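Local coordinates for protein pollen receptor-like kinase 3 (Arabidopsis thaliana, PDB 5WLS) that is a leucine-rich-repeat receptor-like kinase of pollen that probably relays extracellular signals across the plasma membrane, its ectodomain resembling those of SERK co-receptors, at residues S93-N99 and R118-N124. Numbering follows the deposited sequence.
With NAG (2-acetamido-2-deoxy-beta-D-glucopyranose), chain C.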
# COMPACT_ATOMS: atom_id res chain seq x y z
N SER A 93 1.52 -6.04 -4.88
CA SER A 93 2.06 -5.71 -3.57
C SER A 93 2.39 -4.23 -3.53
O SER A 93 3.25 -3.76 -4.28
CB SER A 93 3.30 -6.55 -3.25
OG SER A 93 3.97 -6.06 -2.11
N LEU A 94 1.72 -3.50 -2.64
CA LEU A 94 1.90 -2.06 -2.46
C LEU A 94 2.33 -1.81 -1.02
O LEU A 94 1.48 -1.77 -0.11
CB LEU A 94 0.63 -1.29 -2.81
CG LEU A 94 0.70 0.23 -2.65
CD1 LEU A 94 1.83 0.80 -3.50
CD2 LEU A 94 -0.62 0.86 -3.04
N LEU A 95 3.63 -1.65 -0.81
CA LEU A 95 4.21 -1.50 0.52
C LEU A 95 4.78 -0.09 0.63
O LEU A 95 5.81 0.23 0.02
CB LEU A 95 5.29 -2.55 0.77
CG LEU A 95 4.83 -3.85 1.43
CD1 LEU A 95 3.69 -4.51 0.67
CD2 LEU A 95 6.00 -4.80 1.57
N LEU A 96 4.13 0.74 1.43
CA LEU A 96 4.53 2.13 1.64
C LEU A 96 4.66 2.45 3.14
O LEU A 96 4.34 3.55 3.54
CB LEU A 96 3.54 3.09 0.96
CG LEU A 96 3.34 2.92 -0.55
CD1 LEU A 96 2.21 3.81 -1.04
CD2 LEU A 96 4.63 3.21 -1.30
N SER A 97 5.11 1.49 3.96
CA SER A 97 5.26 1.66 5.40
C SER A 97 6.09 2.88 5.79
O SER A 97 7.01 3.30 5.08
CB SER A 97 5.90 0.41 5.98
OG SER A 97 4.98 -0.67 6.10
N ASN A 98 5.64 3.51 6.87
CA ASN A 98 6.30 4.66 7.49
C ASN A 98 6.71 5.71 6.41
O ASN A 98 7.89 5.93 6.11
CB ASN A 98 7.57 4.26 8.26
CG ASN A 98 7.52 2.98 8.94
OD1 ASN A 98 7.50 2.02 8.24
ND2 ASN A 98 7.71 2.96 10.22
N ASN A 99 5.72 6.26 5.71
CA ASN A 99 5.95 7.43 4.85
C ASN A 99 5.03 8.52 5.39
O ASN A 99 4.43 8.37 6.45
CB ASN A 99 5.70 7.13 3.36
CG ASN A 99 6.92 6.52 2.65
OD1 ASN A 99 7.96 7.17 2.44
ND2 ASN A 99 6.81 5.24 2.33
N ARG A 118 -1.45 -7.55 -1.24
CA ARG A 118 -0.86 -6.93 -0.08
C ARG A 118 -0.85 -5.42 -0.20
O ARG A 118 -0.40 -4.88 -1.21
CB ARG A 118 0.56 -7.44 0.16
CG ARG A 118 0.87 -8.82 0.75
CD ARG A 118 2.32 -8.63 0.36
NE ARG A 118 3.03 -8.09 1.50
CZ ARG A 118 4.28 -8.33 1.87
NH1 ARG A 118 5.09 -9.10 1.16
NH2 ARG A 118 4.73 -7.68 2.93
N VAL A 119 -1.39 -4.76 0.82
CA VAL A 119 -1.45 -3.30 0.91
C VAL A 119 -1.00 -2.90 2.31
O VAL A 119 -1.74 -3.12 3.29
CB VAL A 119 -2.86 -2.76 0.62
CG1 VAL A 119 -2.90 -1.26 0.85
CG2 VAL A 119 -3.27 -3.11 -0.80
N PHE A 120 0.20 -2.33 2.42
CA PHE A 120 0.73 -1.83 3.68
C PHE A 120 0.82 -0.31 3.56
O PHE A 120 1.68 0.21 2.84
CB PHE A 120 2.10 -2.44 3.99
CG PHE A 120 2.06 -3.92 4.31
CD1 PHE A 120 2.83 -4.44 5.35
CD2 PHE A 120 1.29 -4.80 3.57
CE1 PHE A 120 2.81 -5.79 5.64
CE2 PHE A 120 1.26 -6.15 3.86
CZ PHE A 120 2.02 -6.64 4.90
N LEU A 121 -0.05 0.39 4.28
CA LEU A 121 -0.06 1.85 4.30
C LEU A 121 0.18 2.39 5.71
O LEU A 121 -0.12 3.55 5.98
CB LEU A 121 -1.37 2.40 3.74
CG LEU A 121 -1.73 1.97 2.31
CD1 LEU A 121 -3.02 2.63 1.85
CD2 LEU A 121 -0.58 2.27 1.36
N ASP A 122 0.69 1.55 6.60
CA ASP A 122 0.77 1.89 8.01
C ASP A 122 1.67 3.09 8.25
O ASP A 122 2.66 3.32 7.54
CB ASP A 122 1.29 0.70 8.82
CG ASP A 122 2.59 0.14 8.26
OD1 ASP A 122 2.72 0.05 7.02
OD2 ASP A 122 3.48 -0.19 9.07
N ASN A 123 1.31 3.88 9.26
CA ASN A 123 2.14 4.95 9.81
C ASN A 123 2.42 6.05 8.78
O ASN A 123 3.50 6.66 8.77
CB ASN A 123 3.45 4.39 10.38
CG ASN A 123 3.21 3.49 11.57
OD1 ASN A 123 2.57 3.89 12.54
ND2 ASN A 123 3.71 2.26 11.49
N ASN A 124 1.44 6.32 7.92
CA ASN A 124 1.46 7.57 7.17
C ASN A 124 0.56 8.55 7.91
O ASN A 124 0.37 8.42 9.12
CB ASN A 124 1.01 7.35 5.73
CG ASN A 124 2.09 6.69 4.89
OD1 ASN A 124 2.59 7.28 3.93
ND2 ASN A 124 2.48 5.47 5.26
C1 NAG C . 7.71 1.87 11.16
C2 NAG C . 8.50 0.60 10.92
C3 NAG C . 8.62 -0.21 12.20
C4 NAG C . 9.32 0.58 13.30
C5 NAG C . 8.63 1.97 13.43
C6 NAG C . 9.46 2.96 14.23
C7 NAG C . 8.59 -0.83 8.93
C8 NAG C . 7.86 -1.64 7.96
N2 NAG C . 7.87 -0.23 9.89
O3 NAG C . 9.28 -1.46 11.92
O4 NAG C . 9.10 -0.08 14.54
O5 NAG C . 8.32 2.62 12.18
O6 NAG C . 10.86 2.85 13.99
O7 NAG C . 9.83 -0.69 8.86
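Strands 93-95 and 118-120 run parallel with their axes 4.8 Å apart at closest, joined by the hydrogen bonds Leu94 N to Arg118 O, Phe120 N to Leu94 O and Leu96 N to Phe120 O, each 2.9 Å long. On the face bearing Leu95, Arg118 and Phe120, the leucine fills the groove between its longer neighbours: Leu95 CD1 lies 3.8 Å from Phe120 CD2, while Leu95 CD2 covers one face of the Arg118 guanidinium, 3.4 Å from Arg118 NH2. A bend at Arg118 chi3 (95°) turns the guanidinium across Leu95 CD2. Leu96 and Leu121 point the same way into the hydrophobic interior, with Leu96 CD1 4.0 Å from Leu121 CD2. Beyond the strands, the short Ser97 side chain gives its hydroxyl to the syn lone pair of Asp122 OD1, with OG 2.5 Å from OD1. Asn98, whose ND2 carries the N-linked sugar, donates its backbone N to Asp122 O. Asparagine suits position 124 because its amide can donate and accept at once, both times with backbone of the preceding turn: Asn124 ND2 lies 3.2 Å from Leu96 O, near the amide plane, while OD1 accepts from Phe101 N. Asn99 ND2 likewise donates to Leu73 O, one turn earlier. Asparagines recurring turn after turn, bonded to the backbone of the turn before, with inward leucines and a parallel sheet, characterise the leucine-rich-repeat solenoid.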